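Local coordinates for holo-[acyl-carrier-protein] synthase (Helicobacter pylori, PDB 5XUK), which belongs to the 4'-phosphopantetheinyl transferase superfamily and binds coenzyme A in an assembly of three copies of the chain, at residues A[44-53]-A[101-112]; A[63-71]-A[82-92]. All coordinates share one frame; numbering follows the deposited sequence.

Contact 1 (A[44-53]-A[101-112]); sequences AGFFALKEAC and ISHDAGFAIAVV. With COA (coenzyme A), chain B.
Leu49 meets Ala110 where helix 40-56 lies on the hairpin of strands 97-104 and 107-114, and its side chain can be followed outward atom by atom. Its CB rests 3.8 Å from Ala110 CB. With CG anti to the backbone N (chi1 177°), the two methyls then part: CD1 presses on Val112 CG2 at 3.4 Å, a tight fit, while CD2 meets Ile101 CD1 at 3.9 Å, the isoleucine crossing it at about a right angle. One leucine thus touches both strands of the hairpin. Small residues let the backbones come close: the axes of helix 44-53 and strand 107-112 approach to 6.6 Å, and Ala110 CB sits 3.3 Å from Leu49 CA. This is a helix packed on an antiparallel sheet, its axis inclined 34° to strand 107-112, the hairpin closing through a type I' turn from Asp104 to Phe107, with strand 2-8 pairing on the far side of 107-114. The same hairpin carries ligand-binding groups. His103 NE2 donates to coenzyme A O8A at 3.1 Å, that oxygen lying in the ring plane, while O5B lies over one face, offset toward the rim. Ser102 OG donates to O2A at 2.6 Å, and Phe46 turns its ring edge to O9A.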
loop_
_atom_site.group_PDB
_atom_site.type_symbol
_atom_site.label_atom_id
_atom_site.label_comp_id
_atom_site.label_asym_id
_atom_site.label_seq_id
_atom_site.Cartn_x
_atom_site.Cartn_y
_atom_site.Cartn_z
ATOM N N ALA A 44 5.776 6.835 13.923
ATOM C CA ALA A 44 5.493 5.566 13.222
ATOM C C ALA A 44 5.447 5.752 11.704
ATOM O O ALA A 44 6.089 5.009 10.986
ATOM C CB ALA A 44 4.209 4.959 13.736
ATOM N N GLY A 45 4.782 6.809 11.235
ATOM C CA GLY A 45 4.643 7.089 9.814
ATOM C C GLY A 45 5.909 7.414 9.064
ATOM O O GLY A 45 6.119 6.915 7.950
ATOM N N PHE A 46 6.758 8.269 9.647
ATOM C CA PHE A 46 8.047 8.590 9.038
ATOM C C PHE A 46 8.929 7.361 9.059
ATOM O O PHE A 46 9.653 7.096 8.118
ATOM C CB PHE A 46 8.750 9.765 9.755
ATOM C CG PHE A 46 8.146 11.120 9.459
ATOM C CD1 PHE A 46 6.853 11.246 8.923
ATOM C CD2 PHE A 46 8.858 12.284 9.755
ATOM C CE1 PHE A 46 6.305 12.498 8.656
ATOM C CE2 PHE A 46 8.310 13.537 9.504
ATOM C CZ PHE A 46 7.032 13.647 8.956
ATOM N N PHE A 47 8.869 6.604 10.126
ATOM C CA PHE A 47 9.610 5.355 10.182
ATOM C C PHE A 47 9.175 4.437 9.033
ATOM O O PHE A 47 10.010 3.898 8.314
ATOM C CB PHE A 47 9.359 4.658 11.513
ATOM C CG PHE A 47 10.230 3.455 11.729
ATOM C CD1 PHE A 47 11.503 3.594 12.278
ATOM C CD2 PHE A 47 9.786 2.178 11.368
ATOM C CE1 PHE A 47 12.313 2.486 12.466
ATOM C CE2 PHE A 47 10.597 1.061 11.557
ATOM C CZ PHE A 47 11.859 1.216 12.110
ATOM N N ALA A 48 7.858 4.305 8.842
ATOM C CA ALA A 48 7.313 3.405 7.837
ATOM C C ALA A 48 7.732 3.897 6.455
ATOM O O ALA A 48 8.107 3.105 5.575
ATOM C CB ALA A 48 5.793 3.317 7.972
ATOM N N LEU A 49 7.737 5.212 6.282
ATOM C CA LEU A 49 8.109 5.797 4.994
ATOM C C LEU A 49 9.577 5.595 4.663
ATOM O O LEU A 49 9.938 5.492 3.494
ATOM C CB LEU A 49 7.774 7.295 4.989
ATOM C CG LEU A 49 8.155 8.112 3.762
ATOM C CD1 LEU A 49 7.480 7.513 2.556
ATOM C CD2 LEU A 49 7.742 9.567 3.940
ATOM N N LYS A 50 10.435 5.587 5.681
ATOM C CA LYS A 50 11.858 5.405 5.441
ATOM C C LYS A 50 12.134 3.935 5.127
ATOM O O LYS A 50 12.860 3.606 4.204
ATOM C CB LYS A 50 12.663 5.879 6.650
ATOM C CG LYS A 50 12.632 7.394 6.822
ATOM C CD LYS A 50 13.868 7.919 7.557
ATOM C CE LYS A 50 13.802 9.438 7.757
ATOM N NZ LYS A 50 15.133 10.075 8.024
ATOM N N GLU A 51 11.550 3.044 5.898
ATOM C CA GLU A 51 11.588 1.631 5.542
ATOM C C GLU A 51 11.100 1.393 4.111
ATOM O O GLU A 51 11.774 0.726 3.340
ATOM C CB GLU A 51 10.762 0.825 6.519
ATOM C CG GLU A 51 11.321 0.789 7.929
ATOM C CD GLU A 51 12.621 0.002 8.042
ATOM O OE1 GLU A 51 12.957 -0.416 9.172
ATOM O OE2 GLU A 51 13.297 -0.208 7.012
ATOM N N ALA A 52 9.969 2.002 3.742
ATOM C CA ALA A 52 9.346 1.775 2.435
ATOM C C ALA A 52 10.238 2.261 1.313
ATOM O O ALA A 52 10.254 1.688 0.213
ATOM C CB ALA A 52 7.993 2.476 2.369
ATOM N N CYS A 53 10.940 3.361 1.580
ATOM C CA CYS A 53 11.914 3.922 0.646
ATOM C C CYS A 53 13.105 2.987 0.424
ATOM O O CYS A 53 13.635 2.907 -0.693
ATOM C CB CYS A 53 12.463 5.247 1.175
ATOM S SG CYS A 53 13.411 6.137 -0.077
ATOM N N ILE A 101 1.691 8.434 3.081
ATOM C CA ILE A 101 1.520 7.854 4.394
ATOM C C ILE A 101 0.063 7.856 4.824
ATOM O O ILE A 101 -0.703 8.745 4.466
ATOM C CB ILE A 101 2.253 8.686 5.471
ATOM C CG1 ILE A 101 3.758 8.689 5.229
ATOM C CG2 ILE A 101 1.960 8.127 6.865
ATOM C CD1 ILE A 101 4.464 9.816 5.971
ATOM N N SER A 102 -0.293 6.907 5.678
ATOM C CA SER A 102 -1.584 6.910 6.319
ATOM C C SER A 102 -1.475 6.160 7.624
ATOM O O SER A 102 -0.614 5.292 7.787
ATOM C CB SER A 102 -2.612 6.202 5.401
ATOM O OG SER A 102 -3.791 5.808 6.122
ATOM N N HIS A 103 -2.360 6.486 8.549
ATOM C CA HIS A 103 -2.486 5.756 9.810
ATOM C C HIS A 103 -3.909 5.701 10.247
ATOM O O HIS A 103 -4.663 6.642 10.055
ATOM C CB HIS A 103 -1.647 6.370 10.931
ATOM C CG HIS A 103 -1.321 7.824 10.737
ATOM N ND1 HIS A 103 -2.206 8.804 10.997
ATOM C CD2 HIS A 103 -0.138 8.453 10.308
ATOM C CE1 HIS A 103 -1.628 10.005 10.737
ATOM N NE2 HIS A 103 -0.360 9.783 10.314
ATOM N N ASP A 104 -4.283 4.576 10.831
ATOM C CA ASP A 104 -5.541 4.447 11.517
ATOM C C ASP A 104 -5.467 3.205 12.384
ATOM O O ASP A 104 -4.808 2.213 12.025
ATOM C CB ASP A 104 -6.711 4.333 10.521
ATOM C CG ASP A 104 -8.046 4.831 11.099
ATOM O OD1 ASP A 104 -8.139 5.096 12.322
ATOM O OD2 ASP A 104 -9.015 4.949 10.314
ATOM N N ALA A 105 -6.107 3.295 13.548
ATOM C CA ALA A 105 -6.355 2.155 14.418
ATOM C C ALA A 105 -5.098 1.387 14.739
ATOM O O ALA A 105 -5.042 0.179 14.519
ATOM C CB ALA A 105 -7.382 1.227 13.772
ATOM N N GLY A 106 -4.085 2.070 15.257
ATOM C CA GLY A 106 -2.899 1.374 15.748
ATOM C C GLY A 106 -1.834 1.088 14.710
ATOM O O GLY A 106 -0.757 0.594 15.055
ATOM N N PHE A 107 -2.090 1.448 13.455
ATOM C CA PHE A 107 -1.160 1.156 12.370
ATOM C C PHE A 107 -0.831 2.346 11.531
ATOM O O PHE A 107 -1.707 3.141 11.206
ATOM C CB PHE A 107 -1.743 0.100 11.424
ATOM C CG PHE A 107 -1.667 -1.279 11.963
ATOM C CD1 PHE A 107 -0.469 -1.978 11.932
ATOM C CD2 PHE A 107 -2.788 -1.882 12.521
ATOM C CE1 PHE A 107 -0.395 -3.270 12.441
ATOM C CE2 PHE A 107 -2.722 -3.169 13.035
ATOM C CZ PHE A 107 -1.524 -3.861 12.997
ATOM N N ALA A 108 0.434 2.422 11.140
ATOM C CA ALA A 108 0.890 3.366 10.130
ATOM C C ALA A 108 1.373 2.570 8.947
ATOM O O ALA A 108 1.992 1.530 9.127
ATOM C CB ALA A 108 2.046 4.228 10.668
ATOM N N ILE A 109 1.153 3.088 7.745
ATOM C CA ILE A 109 1.735 2.497 6.568
ATOM C C ILE A 109 2.154 3.553 5.608
ATOM O O ILE A 109 1.579 4.643 5.578
ATOM C CB ILE A 109 0.744 1.567 5.815
ATOM C CG1 ILE A 109 -0.525 2.299 5.428
ATOM C CG2 ILE A 109 0.349 0.400 6.698
ATOM C CD1 ILE A 109 -1.428 1.444 4.563
ATOM N N ALA A 110 3.124 3.192 4.778
ATOM C CA ALA A 110 3.724 4.099 3.828
ATOM C C ALA A 110 4.099 3.311 2.606
ATOM O O ALA A 110 4.377 2.120 2.688
ATOM C CB ALA A 110 4.991 4.733 4.437
ATOM N N VAL A 111 4.211 4.018 1.498
ATOM C CA VAL A 111 4.572 3.440 0.216
ATOM C C VAL A 111 5.384 4.473 -0.539
ATOM O O VAL A 111 5.171 5.675 -0.388
ATOM C CB VAL A 111 3.311 3.085 -0.623
ATOM C CG1 VAL A 111 2.595 4.355 -1.099
ATOM C CG2 VAL A 111 3.697 2.174 -1.776
ATOM N N VAL A 112 6.344 3.997 -1.318
ATOM C CA VAL A 112 7.221 4.861 -2.100
ATOM C C VAL A 112 7.376 4.251 -3.466
ATOM O O VAL A 112 7.566 3.035 -3.581
ATOM C CB VAL A 112 8.615 4.992 -1.440
ATOM C CG1 VAL A 112 9.594 5.720 -2.355
ATOM C CG2 VAL A 112 8.493 5.696 -0.097
HETATM N N1A COA B . -1.252 15.265 0.028
HETATM C C2A COA B . -0.704 14.060 0.291
HETATM N N3A COA B . -0.661 13.536 1.529
HETATM C C4A COA B . -1.155 14.216 2.577
HETATM C C5A COA B . -1.762 15.536 2.362
HETATM C C6A COA B . -1.792 16.047 0.980
HETATM N N6A COA B . -2.338 17.255 0.682
HETATM N N7A COA B . -2.161 15.975 3.566
HETATM C C8A COA B . -1.859 15.024 4.491
HETATM N N9A COA B . -1.243 13.977 3.881
HETATM C C1B COA B . -0.730 12.773 4.543
HETATM C C2B COA B . 0.230 13.176 5.668
HETATM O O2B COA B . 1.487 12.507 5.574
HETATM C C3B COA B . -0.459 12.758 6.946
HETATM O O3B COA B . 0.413 12.184 7.916
HETATM P P3B COA B . 1.376 13.084 8.868
HETATM O O7A COA B . 0.597 14.364 9.097
HETATM O O8A COA B . 1.497 12.284 10.138
HETATM O O9A COA B . 2.629 13.202 8.020
HETATM C C4B COA B . -1.426 11.713 6.450
HETATM O O4B COA B . -1.820 12.079 5.130
HETATM C C5B COA B . -2.626 11.569 7.355
HETATM O O5B COA B . -2.837 10.175 7.377
HETATM P P1A COA B . -4.280 9.541 7.439
HETATM O O1A COA B . -4.584 9.584 8.922
HETATM O O2A COA B . -4.361 8.247 6.667
HETATM O O3A COA B . -5.088 10.585 6.560
HETATM P P2A COA B . -6.675 10.720 6.724
HETATM O O4A COA B . -7.361 9.585 5.977
HETATM O O5A COA B . -6.961 10.924 8.201
HETATM O O6A COA B . -6.883 12.127 5.947
HETATM C CBP COA B . -6.581 13.844 4.219
HETATM C CCP COA B . -5.954 12.684 4.998
HETATM C CDP COA B . -5.635 15.035 4.192
HETATM C CEP COA B . -6.838 13.405 2.784
HETATM C CAP COA B . -7.882 14.258 4.932
HETATM O OAP COA B . -7.569 15.121 6.031
HETATM C C9P COA B . -8.877 14.960 4.060
HETATM O O9P COA B . -8.527 15.836 3.284
HETATM N N8P COA B . -10.143 14.569 4.221
#

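Contact 2 (A[63-71]-A[82-92]); sequences KELSFLDIK and ITLSKEKMDYF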
loop_
_atom_site.group_PDB
_atom_site.type_symbol
_atom_site.label_atom_id
_atom_site.label_comp_id
_atom_site.label_asym_id
_atom_site.label_seq_id
_atom_site.Cartn_x
_atom_site.Cartn_y
_atom_site.Cartn_z
ATOM N N LYS A 63 24.128 -0.596 5.142
ATOM C CA LYS A 63 25.269 0.301 4.939
ATOM C C LYS A 63 25.352 0.846 3.507
ATOM O O LYS A 63 26.357 1.443 3.129
ATOM C CB LYS A 63 26.587 -0.381 5.345
ATOM C CG LYS A 63 27.038 -0.071 6.770
ATOM C CD LYS A 63 28.503 -0.423 6.997
ATOM C CE LYS A 63 28.754 -1.928 6.963
ATOM N NZ LYS A 63 30.208 -2.265 6.992
ATOM N N GLU A 64 24.301 0.647 2.716
ATOM C CA GLU A 64 24.153 1.361 1.435
ATOM C C GLU A 64 23.152 2.521 1.561
ATOM O O GLU A 64 23.117 3.436 0.725
ATOM C CB GLU A 64 23.714 0.397 0.333
ATOM C CG GLU A 64 24.589 -0.848 0.220
ATOM C CD GLU A 64 24.063 -1.850 -0.792
ATOM O OE1 GLU A 64 23.609 -2.935 -0.360
ATOM O OE2 GLU A 64 24.096 -1.550 -2.010
ATOM N N LEU A 65 22.335 2.471 2.610
ATOM C CA LEU A 65 21.319 3.486 2.843
ATOM C C LEU A 65 20.984 3.524 4.322
ATOM O O LEU A 65 20.490 2.548 4.895
ATOM C CB LEU A 65 20.068 3.209 2.014
ATOM C CG LEU A 65 19.032 4.338 1.967
ATOM C CD1 LEU A 65 19.545 5.534 1.178
ATOM C CD2 LEU A 65 17.734 3.820 1.372
ATOM N N SER A 66 21.306 4.655 4.937
ATOM C CA SER A 66 20.961 4.912 6.317
ATOM C C SER A 66 19.585 5.562 6.371
ATOM O O SER A 66 19.148 6.176 5.414
ATOM C CB SER A 66 21.979 5.875 6.945
ATOM O OG SER A 66 21.679 6.074 8.319
ATOM N N PHE A 67 18.928 5.420 7.507
ATOM C CA PHE A 67 17.771 6.214 7.840
ATOM C C PHE A 67 18.035 7.697 7.587
ATOM O O PHE A 67 17.212 8.375 6.985
ATOM C CB PHE A 67 17.418 6.022 9.318
ATOM C CG PHE A 67 16.675 4.750 9.624
ATOM C CD1 PHE A 67 15.483 4.433 8.953
ATOM C CD2 PHE A 67 17.113 3.898 10.628
ATOM C CE1 PHE A 67 14.782 3.285 9.260
ATOM C CE2 PHE A 67 16.411 2.739 10.934
ATOM C CZ PHE A 67 15.246 2.437 10.249
ATOM N N LEU A 68 19.195 8.201 8.007
ATOM C CA LEU A 68 19.471 9.642 7.876
ATOM C C LEU A 68 19.864 10.059 6.463
ATOM O O LEU A 68 19.940 11.257 6.169
ATOM C CB LEU A 68 20.521 10.096 8.876
ATOM C CG LEU A 68 20.064 10.002 10.336
ATOM C CD1 LEU A 68 21.245 10.276 11.265
ATOM C CD2 LEU A 68 18.917 10.966 10.614
ATOM N N ASP A 69 20.074 9.097 5.567
ATOM C CA ASP A 69 20.235 9.439 4.143
ATOM C C ASP A 69 18.898 9.821 3.492
ATOM O O ASP A 69 18.880 10.357 2.373
ATOM C CB ASP A 69 20.859 8.285 3.366
ATOM C CG ASP A 69 22.278 7.971 3.817
ATOM O OD1 ASP A 69 23.079 8.922 3.930
ATOM O OD2 ASP A 69 22.584 6.773 4.048
ATOM N N ILE A 70 17.784 9.526 4.172
ATOM C CA ILE A 70 16.466 9.778 3.608
ATOM C C ILE A 70 15.879 10.985 4.326
ATOM O O ILE A 70 15.640 10.936 5.552
ATOM C CB ILE A 70 15.527 8.570 3.778
ATOM C CG1 ILE A 70 16.146 7.296 3.183
ATOM C CG2 ILE A 70 14.194 8.840 3.109
ATOM C CD1 ILE A 70 15.717 6.044 3.918
ATOM N N LYS A 71 15.673 12.063 3.577
ATOM C CA LYS A 71 15.085 13.275 4.143
ATOM C C LYS A 71 13.608 13.359 3.785
ATOM O O LYS A 71 13.272 13.416 2.610
ATOM C CB LYS A 71 15.805 14.521 3.631
ATOM C CG LYS A 71 15.198 15.843 4.114
ATOM C CD LYS A 71 15.967 17.045 3.557
ATOM C CE LYS A 71 15.063 18.175 3.068
ATOM N NZ LYS A 71 15.680 18.883 1.905
ATOM N N ILE A 82 9.971 13.402 -0.218
ATOM C CA ILE A 82 11.091 12.575 0.171
ATOM C C ILE A 82 12.230 12.871 -0.784
ATOM O O ILE A 82 12.031 12.954 -2.001
ATOM C CB ILE A 82 10.683 11.086 0.186
ATOM C CG1 ILE A 82 11.792 10.216 0.757
ATOM C CG2 ILE A 82 10.308 10.610 -1.205
ATOM C CD1 ILE A 82 11.490 8.738 0.633
ATOM N N THR A 83 13.413 13.093 -0.220
ATOM C CA THR A 83 14.620 13.302 -1.009
ATOM C C THR A 83 15.774 12.520 -0.390
ATOM O O THR A 83 15.825 12.317 0.825
ATOM C CB THR A 83 14.995 14.794 -1.083
ATOM O OG1 THR A 83 15.052 15.339 0.239
ATOM C CG2 THR A 83 13.963 15.580 -1.891
ATOM N N LEU A 84 16.687 12.067 -1.240
ATOM C CA LEU A 84 17.916 11.440 -0.792
ATOM C C LEU A 84 19.040 12.444 -0.918
ATOM O O LEU A 84 18.881 13.468 -1.584
ATOM C CB LEU A 84 18.236 10.227 -1.654
ATOM C CG LEU A 84 17.275 9.050 -1.540
ATOM C CD1 LEU A 84 17.612 8.031 -2.610
ATOM C CD2 LEU A 84 17.356 8.430 -0.158
ATOM N N SER A 85 20.170 12.146 -0.280
ATOM C CA SER A 85 21.423 12.865 -0.533
ATOM C C SER A 85 21.673 12.977 -2.037
ATOM O O SER A 85 21.476 12.012 -2.775
ATOM C CB SER A 85 22.601 12.131 0.110
ATOM O OG SER A 85 22.311 11.783 1.453
ATOM N N LYS A 86 22.107 14.153 -2.483
ATOM C CA LYS A 86 22.398 14.405 -3.905
ATOM C C LYS A 86 23.370 13.369 -4.488
ATOM O O LYS A 86 23.313 13.056 -5.680
ATOM C CB LYS A 86 22.959 15.822 -4.091
ATOM C CG LYS A 86 21.946 16.929 -3.816
ATOM C CD LYS A 86 22.601 18.198 -3.288
ATOM C CE LYS A 86 21.557 19.229 -2.887
ATOM N NZ LYS A 86 22.160 20.451 -2.284
ATOM N N GLU A 87 24.254 12.850 -3.636
ATOM C CA GLU A 87 25.155 11.764 -4.004
ATOM C C GLU A 87 24.379 10.458 -4.148
ATOM O O GLU A 87 24.371 9.854 -5.224
ATOM C CB GLU A 87 26.271 11.597 -2.962
ATOM C CG GLU A 87 27.414 12.604 -3.089
ATOM C CD GLU A 87 27.050 14.014 -2.638
ATOM O OE1 GLU A 87 26.144 14.167 -1.782
ATOM O OE2 GLU A 87 27.684 14.975 -3.136
ATOM N N LYS A 88 23.723 10.042 -3.062
ATOM C CA LYS A 88 22.886 8.828 -3.042
ATOM C C LYS A 88 21.857 8.810 -4.172
ATOM O O LYS A 88 21.556 7.754 -4.736
ATOM C CB LYS A 88 22.157 8.698 -1.706
ATOM C CG LYS A 88 23.059 8.431 -0.514
ATOM C CD LYS A 88 23.562 7.001 -0.507
ATOM C CE LYS A 88 24.517 6.763 0.650
ATOM N NZ LYS A 88 25.031 5.367 0.658
ATOM N N MET A 89 21.332 9.989 -4.496
ATOM C CA MET A 89 20.404 10.160 -5.610
ATOM C C MET A 89 21.042 9.731 -6.936
ATOM O O MET A 89 20.363 9.180 -7.807
ATOM C CB MET A 89 19.936 11.620 -5.672
ATOM C CG MET A 89 18.760 11.874 -6.601
ATOM S SD MET A 89 17.474 12.896 -5.848
ATOM C CE MET A 89 16.659 11.702 -4.790
ATOM N N ASP A 90 22.346 9.980 -7.074
ATOM C CA ASP A 90 23.114 9.529 -8.241
ATOM C C ASP A 90 23.577 8.080 -8.116
ATOM O O ASP A 90 23.475 7.322 -9.082
ATOM C CB ASP A 90 24.323 10.442 -8.491
ATOM C CG ASP A 90 24.021 11.553 -9.482
ATOM O OD1 ASP A 90 22.829 11.871 -9.697
ATOM O OD2 ASP A 90 24.987 12.106 -10.049
ATOM N N TYR A 91 24.076 7.694 -6.942
ATOM C CA TYR A 91 24.523 6.313 -6.715
ATOM C C TYR A 91 23.429 5.286 -7.007
ATOM O O TYR A 91 23.712 4.218 -7.554
ATOM C CB TYR A 91 25.024 6.118 -5.285
ATOM C CG TYR A 91 25.263 4.663 -4.948
ATOM C CD1 TYR A 91 26.311 3.958 -5.530
ATOM C CD2 TYR A 91 24.426 3.982 -4.069
ATOM C CE1 TYR A 91 26.530 2.620 -5.237
ATOM C CE2 TYR A 91 24.638 2.645 -3.765
ATOM C CZ TYR A 91 25.690 1.968 -4.354
ATOM O OH TYR A 91 25.902 0.642 -4.060
ATOM N N PHE A 92 22.191 5.607 -6.628
ATOM C CA PHE A 92 21.032 4.751 -6.922
ATOM C C PHE A 92 20.407 5.096 -8.271
ATOM O O PHE A 92 19.561 4.351 -8.768
ATOM C CB PHE A 92 19.978 4.844 -5.805
ATOM C CG PHE A 92 20.358 4.105 -4.548
ATOM C CD1 PHE A 92 20.728 4.788 -3.402
ATOM C CD2 PHE A 92 20.352 2.722 -4.517
ATOM C CE1 PHE A 92 21.086 4.106 -2.250
ATOM C CE2 PHE A 92 20.704 2.033 -3.367
ATOM C CZ PHE A 92 21.074 2.726 -2.231
#
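Two torsions of Lys88 bring it to Glu64: chi1 of -67° sets CG anti to the carbonyl carbon, and a bend at chi2 (-74°) turns an otherwise extended chain toward the loop. NZ donates to Glu64 O at 2.7 Å, approaching from above the carbonyl plane instead of along a lone pair. The same oxygen lies at the edge of the Phe92 ring, near its plane, with Phe92 CZ 3.7 Å away. Leu65 CD1 approaches the ring obliquely, 4.0 Å from Phe92 CE1, and also touches Leu84 CD2. The end of 63-71 and the start of 82-92 are paired strands of the antiparallel hairpin 70-74/80-84. Lys71 and Thr83 form a hydrogen-bonded pair: Lys71 N donates to Thr83 O, and Thr83 N returns the bond to Lys71 O at 2.9 Å. The side chains of this pair run side by side, the lysine chain passing along Thr83 OG1. On the other face, Ile70 lies alongside both Ile82 and Leu84, its CG2 3.6 Å from Ile82 CG1 and its CG1 meeting Leu84 CD2. Ile82 carries this apolar layer on to Leu97 and Ala99 of strand 97-104. Before the strand, Ser66 OG accepts from Leu68 N in an ST turn, and Ser66 N donates to Asp69 OD2 at 2.6 Å. That bond anchors the carboxylate, whose OD2 remains 4.4 Å from Lys88 NZ, beyond salt-bridge range. Lys88 is held directly by a backbone carbonyl, with the carboxylate acting at longer range; the nearby negative charge would be expected to favour the ammonium form slightly, while the direct tie to the segment ahead of strand 70-74 is the bond to Glu64 O.

Overall arrangement
Contact 2 is nested along the chain inside the loop closed by contact 1: segment 44-53 comes first, then 63-71 and 82-92, and finally 101-112. Their centres are 18 Å apart, on opposite sides of the chain's centre. Contact 1 sets helix 40-56 on the three-stranded antiparallel sheet, whereas contact 2 joins the two-stranded hairpin to the loop before it and the helix after it. The helix links them: Lys50 NZ probably bonds to the carbonyl oxygens of Phe67 and Ile70, Cys53 packs on Ile82, and Phe47 meets Phe67. The small hairpin and the main sheet are thereby held around one helix, beside the coenzyme A pocket that contact 1 partly lines.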